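Local atomic coordinates of ABC transporter, periplasmic substrate-binding protein (Thermotoga maritima, PDB entry 2HPG), a protein that probably captures a solute in the periplasm and delivers it to a tripartite ATP-independent (TRAP) membrane transporter. Residues 92-96 with 97-101; 150-153 with 154-157; 188-191 with 192-196. All coordinates share one frame; numbering follows the deposited sequence.

Contact 1: residues 92-96 with 97-101; sequences FIDFM and GAKTP
D94 and K99 meet at about a right angle, the lysine running across the end of the aspartate and closing a salt bridge of 2.7 Å from K99 NZ to D94 OD1. The ammonium takes the anti lone pair of OD1, the one turned away from OD2. The K99 chain is bent at chi2 (-76°), and this bend brings its CE within 3.3 Å of D94 OD1. Two waters complete the polar web. Water 1 donates to D94 OD2 and to A98 O, 2.9 Å away from that carbonyl oxygen; water 2 accepts from K99 NZ and gives a weak bond to D94 O.

The backbone around this pair forms a Schellman motif at the end of helix 92-95. A98 N bonds I93 O at 3.0 Å, lying in the carbonyl plane, whereas G97 N reaches D94 O at 2.9 Å from well above the plane, 69° out of it. G97 has a positive phi of 99°, at which a CB would run into the carbonyl oxygen of M96. The apolar part of the motif is I93 CG1 against A98 CB at 3.6 Å, and I93 goes on to touch V107 and L108 of helix 101-112. On the same helical turn, in the one of its two conformers described here, M96 places CG over one face of the F92 ring, offset toward the rim.

T100 then N-caps helix 101-112 through a bond from E103 N to T100 OG1, so the short loop after helix 92-95 ends at the cap of the next helix. Chemically, both carboxylate oxygens of D94 are engaged, and the neighbouring ammonium would be expected to stabilise its negative charge.

Contact 2: residues 150-153 with 154-157; sequences IRKP and EDLN
D155 OD2 accepts two backbone N-H groups at once, from R151 N at 2.9 Å and from K152 N at 3.2 Å. The setting is a type I beta turn at 152-155, with P153 and E154 helical in phi/psi, in the loop between strands 130-146 and 160-162 of this periplasmic binding protein fold; the D155 carboxylate reaches back to the two N-H groups that precede P153. The R151 bond is nearly straight (166°) and uses the anti lone pair of OD2; K152 N comes from above the carboxylate plane, 46° out of it. D155 CG stands beside its own backbone N (chi1 -69°), which directs the carboxylate at those two amides. The bond that closes the turn, D155 N to K152 O, measures 3.0 Å and ties D155 and K152 also through their backbones. An alanine here would remove the carboxylate and would probably leave R151 N and K152 N without their shared acceptor and the turn less tightly held.

Further out, K152 runs side by side with E154, pointing the same way, in a weak salt bridge of 3.4 Å between K152 NZ and E154 OE1. The lysine crosses D155 at about a right angle, its CG 3.4 Å from D155 OD2. L156 N bonds P153 O, a second i to i+3 bond that makes a consecutive turn.

The packing is made by I150 and L156, both buried, and by P153, which touches A293, F294 and K297 of helix 291-305; I150 also touches F294. The I150 and L156 side chains cross at about a right angle, with I150 CD1 lying 3.8 Å from L156 CD2.

Contact 3: residues 188-191 with 192-196; sequences IYTA and VQTRA
T190 O accepts two bonds from T194: T194 OG1 donates to it at 2.5 Å, and T194 N bonds the same oxygen at 2.9 Å. The two donors arrive from opposite faces of the carbonyl plane, tilted 31° and 26° from it, so one acceptor is gripped on both sides. T194 OG1 lies between its own N and carbonyl carbon (chi1 59°), the torsion that turns the hydroxyl back along the helix.

Among purely backbone bonds, V192 N to I188 O and Q193 N to Y189 O are regular helical ones; the latter is 2.8 Å long. Helix 188-193 then finishes in a Schellman motif, in which R195 takes a positive phi, its N bonds V192 O and A196 N reaches back to A191 O in a weak bond. Beyond the turn, R195 O accepts a hydrogen bond from R160, and A191 is paired through the backbone with V197.

Of the aromatic and amide groups, Y189 and Q193 stand one turn apart, ring and amide planes steeply inclined. The amide oxygen Q193 OE1 approaches the ring edge in its plane, 3.5 Å from Y189 CE2. Around the tyrosine lie L212, E214 and V215.

Apolar contacts are looser. I188 CG2 and V192 CG2 stand 4.3 Å apart, as do A191 CB and A196 CB. A closer approach, of methyl to carbonyl, brings V192 CG2 to 3.2 Å from I188 O.

How the contacts relate
The three contacts follow one another along the chain without touching. Contact 2 comes second, and the three centres form a triangle: that of contact 2 is 22 Å from that of contact 1 and 21 Å from that of contact 3, whereas the centres of contacts 1 and 3 are 33 Å apart, their nearest atoms about 21 Å. Helix 291-305 connects contacts 1 and 2, for F92 touches it at Y302 and D94 and F95 at M295, while I150 and P153 both touch F294. Contacts 1 and 3 both end helices in Schellman motifs, at G97 and R195 respectively; contact 2 is instead organised by a side-chain carboxylate.

Contact 1: residues 92-96 with 97-101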
# COMPACT_ATOMS: atom_id res chain seq x y z
N PHE A 92 5.37 5.59 9.23
CA PHE A 92 6.14 6.36 8.25
C PHE A 92 5.50 7.71 7.87
O PHE A 92 6.15 8.75 7.93
CB PHE A 92 6.46 5.54 6.97
CG PHE A 92 7.08 6.37 5.86
CD1 PHE A 92 8.44 6.66 5.87
CD2 PHE A 92 6.29 6.90 4.86
CE1 PHE A 92 9.00 7.47 4.88
CE2 PHE A 92 6.83 7.72 3.87
CZ PHE A 92 8.20 7.99 3.87
N ILE A 93 4.24 7.71 7.43
CA ILE A 93 3.67 8.98 6.93
C ILE A 93 3.53 9.98 8.09
O ILE A 93 3.54 11.21 7.87
CB ILE A 93 2.32 8.80 6.17
CG1 ILE A 93 2.17 9.87 5.09
CG2 ILE A 93 1.14 8.85 7.10
CD1 ILE A 93 3.02 9.61 3.84
N ASP A 94 3.42 9.48 9.32
CA ASP A 94 3.30 10.36 10.49
C ASP A 94 4.64 10.96 10.86
O ASP A 94 4.73 12.14 11.17
CB ASP A 94 2.72 9.63 11.70
CG ASP A 94 1.21 9.56 11.65
OD1 ASP A 94 0.55 10.39 12.30
OD2 ASP A 94 0.69 8.69 10.93
N PHE A 95 5.69 10.15 10.83
CA PHE A 95 7.05 10.64 10.97
C PHE A 95 7.42 11.64 9.89
O PHE A 95 8.23 12.52 10.13
CB PHE A 95 8.04 9.48 10.96
CG PHE A 95 7.88 8.52 12.11
CD1 PHE A 95 7.62 8.98 13.39
CD2 PHE A 95 8.08 7.17 11.93
CE1 PHE A 95 7.51 8.09 14.45
CE2 PHE A 95 7.95 6.28 12.97
CZ PHE A 95 7.67 6.74 14.23
N MSE A 96 6.82 11.53 8.70
CA MSE A 96 7.09 12.52 7.66
C MSE A 96 6.26 13.79 7.85
O MSE A 96 6.42 14.77 7.10
CB MSE A 96 6.85 11.93 6.26
CG MSE A 96 7.71 10.70 5.94
SE MSE A 96 9.65 11.01 6.02
CE MSE A 96 9.77 12.50 4.75
N GLY A 97 5.37 13.79 8.85
CA GLY A 97 4.61 14.97 9.25
C GLY A 97 3.19 15.09 8.72
O GLY A 97 2.52 16.10 8.95
N ALA A 98 2.72 14.07 8.01
CA ALA A 98 1.38 14.10 7.43
C ALA A 98 0.39 13.72 8.52
O ALA A 98 0.58 12.73 9.22
CB ALA A 98 1.27 13.13 6.28
N LYS A 99 -0.64 14.55 8.67
CA LYS A 99 -1.68 14.31 9.67
C LYS A 99 -3.09 14.39 9.12
O LYS A 99 -4.04 14.25 9.88
CB LYS A 99 -1.54 15.30 10.84
CG LYS A 99 -0.25 15.20 11.61
CD LYS A 99 -0.23 14.00 12.53
CE LYS A 99 1.18 13.55 12.78
NZ LYS A 99 1.23 12.55 13.86
N THR A 100 -3.23 14.63 7.82
CA THR A 100 -4.54 14.60 7.12
C THR A 100 -4.34 13.95 5.75
O THR A 100 -3.21 13.84 5.30
CB THR A 100 -5.10 15.99 6.89
OG1 THR A 100 -4.33 16.67 5.88
CG2 THR A 100 -5.06 16.79 8.20
N PRO A 101 -5.42 13.49 5.10
CA PRO A 101 -5.32 12.96 3.72
C PRO A 101 -4.58 13.88 2.73
O PRO A 101 -3.63 13.44 2.10
CB PRO A 101 -6.79 12.75 3.33
CG PRO A 101 -7.45 12.40 4.66
CD PRO A 101 -6.79 13.34 5.64
O HOH W 1 -0.84 10.25 9.35
O HOH W 2 3.70 12.18 13.92

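Contact 2: residues 150-153 with 154-157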
# COMPACT_ATOMS: atom_id res chain seq x y z
N ILE A 150 -7.51 -2.31 21.94
CA ILE A 150 -6.08 -2.01 21.92
C ILE A 150 -5.93 -0.50 22.09
O ILE A 150 -6.30 0.28 21.21
CB ILE A 150 -5.41 -2.49 20.58
CG1 ILE A 150 -5.63 -3.99 20.34
CG2 ILE A 150 -3.91 -2.08 20.52
CD1 ILE A 150 -5.19 -4.93 21.47
N ARG A 151 -5.44 -0.08 23.25
CA ARG A 151 -5.24 1.34 23.57
C ARG A 151 -3.78 1.72 23.81
O ARG A 151 -3.44 2.90 23.72
CB ARG A 151 -6.02 1.70 24.83
CG ARG A 151 -7.51 1.46 24.72
CD ARG A 151 -8.25 2.03 25.90
NE ARG A 151 -9.69 1.89 25.74
CZ ARG A 151 -10.39 0.80 26.03
NH1 ARG A 151 -9.81 -0.28 26.52
NH2 ARG A 151 -11.70 0.80 25.84
N LYS A 152 -2.96 0.73 24.14
CA LYS A 152 -1.52 0.90 24.39
C LYS A 152 -0.79 -0.37 23.91
O LYS A 152 -1.40 -1.42 23.79
CB LYS A 152 -1.26 1.09 25.89
CG LYS A 152 -1.77 -0.08 26.72
CD LYS A 152 -1.65 0.17 28.21
CE LYS A 152 -2.49 -0.84 28.99
NZ LYS A 152 -1.70 -1.27 30.18
N PRO A 153 0.52 -0.27 23.63
CA PRO A 153 1.29 -1.43 23.16
C PRO A 153 1.12 -2.70 23.98
O PRO A 153 1.04 -3.78 23.42
CB PRO A 153 2.74 -0.92 23.23
CG PRO A 153 2.63 0.51 22.97
CD PRO A 153 1.34 0.95 23.64
N GLU A 154 1.06 -2.58 25.31
CA GLU A 154 0.99 -3.75 26.19
C GLU A 154 -0.22 -4.63 25.90
O GLU A 154 -0.20 -5.84 26.19
CB GLU A 154 0.97 -3.28 27.66
CG GLU A 154 1.07 -4.42 28.69
CD GLU A 154 -0.27 -5.10 29.01
OE1 GLU A 154 -1.35 -4.43 28.98
OE2 GLU A 154 -0.24 -6.34 29.28
N ASP A 155 -1.29 -4.02 25.36
CA ASP A 155 -2.54 -4.73 25.04
C ASP A 155 -2.38 -5.75 23.92
O ASP A 155 -3.21 -6.65 23.78
CB ASP A 155 -3.62 -3.73 24.62
CG ASP A 155 -4.08 -2.85 25.76
OD1 ASP A 155 -3.97 -3.28 26.90
OD2 ASP A 155 -4.54 -1.72 25.51
N LEU A 156 -1.33 -5.59 23.10
CA LEU A 156 -1.01 -6.54 22.03
C LEU A 156 -0.19 -7.74 22.49
O LEU A 156 -0.16 -8.76 21.79
CB LEU A 156 -0.27 -5.83 20.91
CG LEU A 156 -1.06 -4.80 20.12
CD1 LEU A 156 -0.10 -3.96 19.28
CD2 LEU A 156 -2.17 -5.48 19.26
N ASN A 157 0.46 -7.64 23.65
CA ASN A 157 1.30 -8.72 24.19
C ASN A 157 0.62 -10.07 24.08
O ASN A 157 -0.52 -10.24 24.54
CB ASN A 157 1.67 -8.48 25.66
CG ASN A 157 2.56 -9.59 26.23
OD1 ASN A 157 2.19 -10.29 27.18
ND2 ASN A 157 3.73 -9.76 25.64

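Contact 3: residues 188-191 with 192-196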
# COMPACT_ATOMS: atom_id res chain seq x y z
N ILE A 188 -8.25 -15.23 6.43
CA ILE A 188 -8.26 -14.54 7.73
C ILE A 188 -9.50 -14.95 8.53
O ILE A 188 -9.42 -15.29 9.70
CB ILE A 188 -8.22 -12.98 7.56
CG1 ILE A 188 -6.93 -12.50 6.89
CG2 ILE A 188 -8.31 -12.27 8.91
CD1 ILE A 188 -7.00 -10.99 6.47
N TYR A 189 -10.67 -14.93 7.89
CA TYR A 189 -11.89 -15.33 8.58
C TYR A 189 -11.74 -16.74 9.19
O TYR A 189 -12.01 -16.93 10.39
CB TYR A 189 -13.09 -15.26 7.63
CG TYR A 189 -14.43 -15.36 8.32
CD1 TYR A 189 -15.28 -14.26 8.42
CD2 TYR A 189 -14.86 -16.56 8.85
CE1 TYR A 189 -16.51 -14.36 9.04
CE2 TYR A 189 -16.08 -16.66 9.50
CZ TYR A 189 -16.90 -15.56 9.58
OH TYR A 189 -18.13 -15.69 10.22
N THR A 190 -11.29 -17.70 8.38
CA THR A 190 -11.04 -19.08 8.82
C THR A 190 -10.04 -19.15 9.96
O THR A 190 -10.22 -19.89 10.94
CB THR A 190 -10.47 -19.93 7.67
OG1 THR A 190 -11.33 -19.86 6.54
CG2 THR A 190 -10.30 -21.40 8.08
N ALA A 191 -8.95 -18.39 9.83
CA ALA A 191 -7.93 -18.36 10.90
C ALA A 191 -8.48 -17.83 12.23
O ALA A 191 -8.11 -18.30 13.29
CB ALA A 191 -6.73 -17.54 10.45
N VAL A 192 -9.38 -16.85 12.17
CA VAL A 192 -10.02 -16.32 13.38
C VAL A 192 -11.05 -17.32 13.93
O VAL A 192 -11.00 -17.69 15.09
CB VAL A 192 -10.70 -14.95 13.13
CG1 VAL A 192 -11.35 -14.42 14.41
CG2 VAL A 192 -9.70 -13.92 12.58
N GLN A 193 -11.96 -17.80 13.09
CA GLN A 193 -12.97 -18.77 13.55
C GLN A 193 -12.35 -20.05 14.13
O GLN A 193 -12.84 -20.60 15.11
CB GLN A 193 -13.97 -19.13 12.44
CG GLN A 193 -15.16 -19.95 12.96
CD GLN A 193 -16.30 -20.10 11.97
OE1 GLN A 193 -16.13 -19.90 10.76
NE2 GLN A 193 -17.47 -20.49 12.48
N THR A 194 -11.26 -20.53 13.53
CA THR A 194 -10.58 -21.73 14.06
C THR A 194 -9.52 -21.42 15.12
O THR A 194 -8.81 -22.32 15.57
CB THR A 194 -9.93 -22.51 12.91
OG1 THR A 194 -8.99 -21.67 12.24
CG2 THR A 194 -10.99 -23.00 11.92
N ARG A 195 -9.41 -20.15 15.52
CA ARG A 195 -8.53 -19.71 16.61
C ARG A 195 -7.03 -19.89 16.32
O ARG A 195 -6.23 -20.02 17.26
CB ARG A 195 -8.93 -20.39 17.93
CG ARG A 195 -10.44 -20.41 18.12
CD ARG A 195 -10.89 -20.33 19.54
NE ARG A 195 -10.89 -21.62 20.20
CZ ARG A 195 -11.75 -22.61 19.96
NH1 ARG A 195 -12.70 -22.49 19.03
NH2 ARG A 195 -11.64 -23.76 20.65
N ALA A 196 -6.64 -19.89 15.05
CA ALA A 196 -5.22 -19.92 14.67
C ALA A 196 -4.58 -18.54 14.86
O ALA A 196 -3.38 -18.43 15.09
CB ALA A 196 -5.06 -20.43 13.23